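PDB 2OH1: acetyltransferase, GNAT family from Listeria monocytogenes str. 4b, which probably transfers an acetyl group from acetyl-coenzyme A to an acceptor that has not been identified. Local coordinates for residues 64-69 and 83-88; 104-109 and 138-143. All blocks are in the same frame, centred on the assembly; numbering follows the deposited sequence. Where two conformers were deposited one is given.

Interaction 1 (64-69 and 83-88); sequences LGEVAL and IRKTPS
Two flat groups meet, the carboxylate of Glu66 and the guanidinium of Arg84, crossing obliquely with their planes 26° apart. No N-H of Arg84 points at the acid; OE1 of Glu66 is 4.3 Å from Arg84 NE. The salt bridge of Glu66 OE1 is made to Arg61 NE, of helix 58-63. OE2 is gripped three times. The backbone N of Lys85 reaches Glu66 OE2 at 2.8 Å along a nearly straight bond, 174° at the hydrogen, but from above the carboxylate plane. Two waters donate to the same oxygen, one also bonded to Thr86 OG1, the other accepting a weak bond from Arg84 NH1. Such a cluster of donors probably keeps the buried acid ionised. Glu66 gets there with an extended chain, its CB lying 3.2 Å from Ile83 O. Glu66 O accepts the backbone N-H of Ile83 at 2.8 Å. Lys85 stretches back past Glu66 until NZ donates to Leu64 O at 3.1 Å and CE lies 3.2 Å from Gly65 O. Gly65, with positive phi, closes helix 58-63 in a Schellman motif, so the lysine ties the helix end to the open end of the antiparallel hairpin of strands 67-71 and 77-84.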
loop_
_atom_site.group_PDB
_atom_site.type_symbol
_atom_site.label_atom_id
_atom_site.label_comp_id
_atom_site.label_asym_id
_atom_site.label_seq_id
_atom_site.Cartn_x
_atom_site.Cartn_y
_atom_site.Cartn_z
ATOM N N LEU A 64 10.347 3.488 11.045
ATOM C CA LEU A 64 9.074 4.023 11.454
ATOM C C LEU A 64 7.931 3.013 11.421
ATOM O O LEU A 64 6.772 3.339 11.780
ATOM C CB LEU A 64 8.703 5.160 10.513
ATOM C CG LEU A 64 9.597 6.406 10.575
ATOM C CD1 LEU A 64 9.264 7.374 9.432
ATOM C CD2 LEU A 64 9.491 7.071 11.960
ATOM N N GLY A 65 8.247 1.768 11.083
ATOM C CA GLY A 65 7.223 0.728 11.077
ATOM C C GLY A 65 6.208 0.890 9.946
ATOM O O GLY A 65 5.019 0.531 10.107
ATOM N N GLU A 66 6.699 1.365 8.814
ATOM C CA GLU A 66 5.861 1.670 7.674
ATOM C C GLU A 66 5.941 0.630 6.564
ATOM O O GLU A 66 5.404 0.886 5.469
ATOM C CB GLU A 66 6.222 3.081 7.156
ATOM C CG GLU A 66 5.688 4.148 8.098
ATOM C CD GLU A 66 6.018 5.604 7.755
ATOM O OE1 GLU A 66 6.993 5.858 7.020
ATOM O OE2 GLU A 66 5.289 6.521 8.192
ATOM N N VAL A 67 6.672 -0.474 6.772
ATOM C CA VAL A 67 6.746 -1.553 5.822
ATOM C C VAL A 67 6.213 -2.823 6.427
ATOM O O VAL A 67 6.735 -3.317 7.437
ATOM C CB VAL A 67 8.173 -1.798 5.362
ATOM C CG1 VAL A 67 8.161 -2.873 4.235
ATOM C CG2 VAL A 67 8.867 -0.549 4.832
ATOM N N ALA A 68 5.188 -3.398 5.844
ATOM C CA ALA A 68 4.616 -4.673 6.309
ATOM C C ALA A 68 4.930 -5.746 5.298
ATOM O O ALA A 68 4.790 -5.503 4.087
ATOM C CB ALA A 68 3.122 -4.545 6.474
ATOM N N LEU A 69 5.402 -6.911 5.758
ATOM C CA LEU A 69 5.786 -8.020 4.937
ATOM C C LEU A 69 4.810 -9.168 5.148
ATOM O O LEU A 69 4.414 -9.460 6.261
ATOM C CB LEU A 69 7.177 -8.487 5.365
ATOM C CG LEU A 69 8.267 -7.397 5.256
ATOM C CD1 LEU A 69 9.642 -8.039 5.692
ATOM C CD2 LEU A 69 8.310 -6.762 3.889
ATOM N N ILE A 83 3.352 1.932 3.800
ATOM C CA ILE A 83 2.451 2.977 4.193
ATOM C C ILE A 83 3.157 4.235 4.689
ATOM O O ILE A 83 4.388 4.276 4.874
ATOM C CB ILE A 83 1.553 2.497 5.232
ATOM C CG1 ILE A 83 2.256 2.484 6.580
ATOM C CG2 ILE A 83 0.971 1.136 4.894
ATOM C CD1 ILE A 83 1.228 2.010 7.658
ATOM N N ARG A 84 2.370 5.248 4.918
ATOM C CA ARG A 84 2.866 6.384 5.630
ATOM C C ARG A 84 1.918 6.554 6.816
ATOM O O ARG A 84 0.689 6.595 6.616
ATOM C CB ARG A 84 2.859 7.622 4.783
ATOM C CG ARG A 84 3.866 7.592 3.663
ATOM C CD ARG A 84 5.306 7.191 4.166
ATOM N NE ARG A 84 6.290 7.739 3.230
ATOM C CZ ARG A 84 6.721 8.988 3.224
ATOM N NH1 ARG A 84 6.331 9.862 4.144
ATOM N NH2 ARG A 84 7.557 9.379 2.292
ATOM N N LYS A 85 2.452 6.588 8.032
ATOM C CA LYS A 85 1.608 6.737 9.229
ATOM C C LYS A 85 1.238 8.185 9.554
ATOM O O LYS A 85 0.425 8.431 10.428
ATOM C CB LYS A 85 2.278 6.060 10.402
ATOM C CG LYS A 85 2.291 4.570 10.310
ATOM C CD LYS A 85 2.806 4.114 11.647
ATOM C CE LYS A 85 3.445 2.823 11.654
ATOM N NZ LYS A 85 4.012 2.716 13.046
ATOM N N THR A 86 1.860 9.124 8.819
ATOM C CA THR A 86 1.558 10.530 8.760
ATOM C C THR A 86 1.656 10.953 7.303
ATOM O O THR A 86 2.424 10.370 6.584
ATOM C CB THR A 86 2.570 11.338 9.641
ATOM O OG1 THR A 86 3.899 11.100 9.185
ATOM C CG2 THR A 86 2.473 10.864 11.123
ATOM N N PRO A 87 0.918 11.985 6.919
ATOM C CA PRO A 87 0.927 12.290 5.460
ATOM C C PRO A 87 2.325 12.719 4.978
ATOM O O PRO A 87 3.010 13.487 5.678
ATOM C CB PRO A 87 -0.049 13.438 5.342
ATOM C CG PRO A 87 -0.255 13.979 6.756
ATOM C CD PRO A 87 0.004 12.851 7.670
ATOM N N SER A 88 2.746 12.173 3.845
ATOM C CA SER A 88 3.917 12.749 3.149
ATOM C C SER A 88 3.576 14.173 2.686
ATOM O O SER A 88 2.419 14.678 2.821
ATOM C CB SER A 88 4.309 11.899 1.974
ATOM O OG SER A 88 3.484 12.256 0.841
HETATM O O HOH W 1 5.402 8.507 10.024
HETATM O O HOH W 2 5.606 8.840 7.283
#

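Interaction 2 (104-109 and 138-143); sequences YYLHRI and PFIRLD
Tyr104 opens the pairing: its N donates to Phe139 O at 3.1 Å, and its O accepts the backbone N-H of Arg141 at 2.8 Å. On the same face of the sheet Tyr104 CB meets Ile140 CD1 at 3.7 Å, while the ring leads off toward helix 120-134. On the other face Tyr105 and Arg141 run side by side, pointing the same way. Tyr105 CE2 lies against Arg141 CB and CD, and Arg141 NH1 donates to Tyr105 OH at 3.0 Å, with the oxygen in the guanidinium plane although the ring is tilted 60° from it. Asp101 (salt bridge to NH2), Leu98 O (NH1) and Gln173 (NE) also hold the guanidinium, limiting its rotation. These parallel strands, their segment axes 36° apart, are the arms of a right-handed beta-alpha-beta crossover through helix 120-134; as in other GNAT enzymes they splay apart, probably to receive acetyl-CoA. Leu106 N bonds Arg141 O at 2.9 Å, and in one of its two conformers Leu106 CG presses into Ile140 CG2 at 3.4 Å, unusually tight. Next, water 3 replaces a direct main-chain bond, bridging Leu106 O to Asp143 N, and His107 and Arg108 form a classic bulge opposite Ile82.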
loop_
_atom_site.group_PDB
_atom_site.type_symbol
_atom_site.label_atom_id
_atom_site.label_comp_id
_atom_site.label_asym_id
_atom_site.label_seq_id
_atom_site.Cartn_x
_atom_site.Cartn_y
_atom_site.Cartn_z
ATOM N N TYR A 104 -3.605 7.075 7.962
ATOM C CA TYR A 104 -2.539 6.372 7.301
ATOM C C TYR A 104 -2.771 6.421 5.803
ATOM O O TYR A 104 -3.930 6.391 5.328
ATOM C CB TYR A 104 -2.544 4.922 7.700
ATOM C CG TYR A 104 -2.195 4.629 9.162
ATOM C CD1 TYR A 104 -1.677 5.613 10.026
ATOM C CD2 TYR A 104 -2.353 3.324 9.664
ATOM C CE1 TYR A 104 -1.286 5.289 11.336
ATOM C CE2 TYR A 104 -2.013 3.030 10.969
ATOM C CZ TYR A 104 -1.490 3.996 11.768
ATOM O OH TYR A 104 -1.167 3.697 13.078
ATOM N N TYR A 105 -1.677 6.539 5.051
ATOM C CA TYR A 105 -1.714 6.675 3.619
ATOM C C TYR A 105 -1.007 5.457 3.022
ATOM O O TYR A 105 0.124 5.164 3.346
ATOM C CB TYR A 105 -1.037 7.979 3.148
ATOM C CG TYR A 105 -1.806 9.183 3.624
ATOM C CD1 TYR A 105 -1.666 9.626 4.919
ATOM C CD2 TYR A 105 -2.763 9.799 2.829
ATOM C CE1 TYR A 105 -2.448 10.701 5.421
ATOM C CE2 TYR A 105 -3.516 10.878 3.292
ATOM C CZ TYR A 105 -3.374 11.329 4.570
ATOM O OH TYR A 105 -4.144 12.385 5.037
ATOM N N LEU A 106 -1.716 4.692 2.202
ATOM C CA LEU A 106 -1.122 3.516 1.606
ATOM C C LEU A 106 -0.449 3.903 0.308
ATOM O O LEU A 106 -1.168 4.136 -0.690
ATOM C CB LEU A 106 -2.206 2.436 1.341
ATOM C CG LEU A 106 -3.062 2.004 2.527
ATOM C CD1 LEU A 106 -3.934 0.766 2.187
ATOM C CD2 LEU A 106 -2.225 1.756 3.757
ATOM N N HIS A 107 0.899 3.864 0.278
ATOM C CA HIS A 107 1.691 4.249 -0.865
ATOM C C HIS A 107 1.966 3.185 -1.887
ATOM O O HIS A 107 1.961 3.485 -3.092
ATOM C CB HIS A 107 2.978 4.835 -0.418
ATOM C CG HIS A 107 2.827 6.229 0.112
ATOM N ND1 HIS A 107 3.806 7.178 -0.040
ATOM C CD2 HIS A 107 1.808 6.840 0.774
ATOM C CE1 HIS A 107 3.386 8.314 0.477
ATOM N NE2 HIS A 107 2.184 8.152 0.977
ATOM N N ARG A 108 2.311 1.980 -1.474
ATOM C CA ARG A 108 2.599 0.916 -2.427
ATOM C C ARG A 108 2.195 -0.439 -1.868
ATOM O O ARG A 108 2.502 -0.790 -0.719
ATOM C CB ARG A 108 4.077 0.900 -2.750
ATOM C CG ARG A 108 4.534 0.165 -3.920
ATOM C CD ARG A 108 3.888 0.614 -5.216
ATOM N NE ARG A 108 4.454 1.810 -5.844
ATOM C CZ ARG A 108 4.161 2.144 -7.109
ATOM N NH1 ARG A 108 3.343 1.359 -7.783
ATOM N NH2 ARG A 108 4.675 3.229 -7.722
ATOM N N ILE A 109 1.461 -1.163 -2.706
ATOM C CA ILE A 109 1.266 -2.585 -2.588
ATOM C C ILE A 109 2.150 -3.261 -3.624
ATOM O O ILE A 109 2.197 -2.878 -4.832
ATOM C CB ILE A 109 -0.175 -3.006 -2.878
ATOM C CG1 ILE A 109 -1.094 -2.681 -1.692
ATOM C CG2 ILE A 109 -0.193 -4.497 -3.243
ATOM C CD1 ILE A 109 -1.454 -1.209 -1.532
ATOM N N PRO A 138 -8.475 7.358 12.494
ATOM C CA PRO A 138 -9.838 7.250 11.941
ATOM C C PRO A 138 -9.992 6.873 10.455
ATOM O O PRO A 138 -11.079 6.469 10.056
ATOM C CB PRO A 138 -10.420 8.652 12.173
ATOM C CG PRO A 138 -9.241 9.549 12.235
ATOM C CD PRO A 138 -8.126 8.761 12.826
ATOM N N PHE A 139 -8.915 7.003 9.650
ATOM C CA PHE A 139 -8.999 6.768 8.220
ATOM C C PHE A 139 -7.755 6.068 7.680
ATOM O O PHE A 139 -6.631 6.313 8.149
ATOM C CB PHE A 139 -9.091 8.079 7.437
ATOM C CG PHE A 139 -10.232 8.979 7.836
ATOM C CD1 PHE A 139 -11.520 8.695 7.431
ATOM C CD2 PHE A 139 -9.994 10.105 8.594
ATOM C CE1 PHE A 139 -12.585 9.535 7.808
ATOM C CE2 PHE A 139 -11.045 10.951 8.947
ATOM C CZ PHE A 139 -12.322 10.651 8.559
ATOM N N ILE A 140 -7.967 5.229 6.671
ATOM C CA ILE A 140 -6.911 4.794 5.760
ATOM C C ILE A 140 -7.240 5.499 4.437
ATOM O O ILE A 140 -8.409 5.509 4.007
ATOM C CB ILE A 140 -6.887 3.242 5.468
ATOM C CG1 ILE A 140 -6.743 2.374 6.713
ATOM C CG2 ILE A 140 -5.781 2.872 4.431
ATOM C CD1 ILE A 140 -5.563 2.745 7.610
ATOM N N ARG A 141 -6.211 6.055 3.803
ATOM C CA ARG A 141 -6.346 6.869 2.592
ATOM C C ARG A 141 -5.404 6.419 1.526
ATOM O O ARG A 141 -4.332 5.881 1.805
ATOM C CB ARG A 141 -6.116 8.343 2.897
ATOM C CG ARG A 141 -7.279 8.909 3.750
ATOM C CD ARG A 141 -7.001 10.332 4.155
ATOM N NE ARG A 141 -8.186 10.946 4.749
ATOM C CZ ARG A 141 -8.186 12.072 5.401
ATOM N NH1 ARG A 141 -7.058 12.710 5.636
ATOM N NH2 ARG A 141 -9.341 12.525 5.891
ATOM N N LEU A 142 -5.832 6.634 0.300
ATOM C CA LEU A 142 -4.933 6.403 -0.825
ATOM C C LEU A 142 -5.408 7.206 -2.044
ATOM O O LEU A 142 -6.482 7.774 -2.040
ATOM C CB LEU A 142 -4.827 4.934 -1.153
ATOM C CG LEU A 142 -6.162 4.308 -1.550
ATOM C CD1 LEU A 142 -6.448 4.492 -3.062
ATOM C CD2 LEU A 142 -6.226 2.860 -1.121
ATOM N N ASP A 143 -4.517 7.322 -3.030
ATOM C CA ASP A 143 -4.843 7.996 -4.291
ATOM C C ASP A 143 -4.616 7.029 -5.462
ATOM O O ASP A 143 -3.893 6.052 -5.345
ATOM C CB ASP A 143 -4.046 9.289 -4.397
ATOM C CG ASP A 143 -2.530 9.111 -4.346
ATOM O OD1 ASP A 143 -1.956 8.358 -5.174
ATOM O OD2 ASP A 143 -1.835 9.800 -3.520
HETATM O O HOH W 3 -1.712 6.341 -2.374
#

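How the interactions relate
Strand 103-111 is where the two contacts meet: it lies between strand 77-84, which belongs to interaction 1, and strand 139-145, its parallel partner in interaction 2. The N of Arg84 sits 2.7 Å from Tyr105 O, probably hydrogen-bonded, and Ile83 CG2 packs on Leu106 CD2 at 3.4 Å. Interaction 2 is the buried one, a ladder of main-chain bonds with apolar side chains under helix 120-134 and a single arginine-phenol bond on the other face. Interaction 1 is only partly buried and lies where an antiparallel hairpin frays into loops; one main-chain bond joins its segments, and charged side chains, waters and a helix end do the rest.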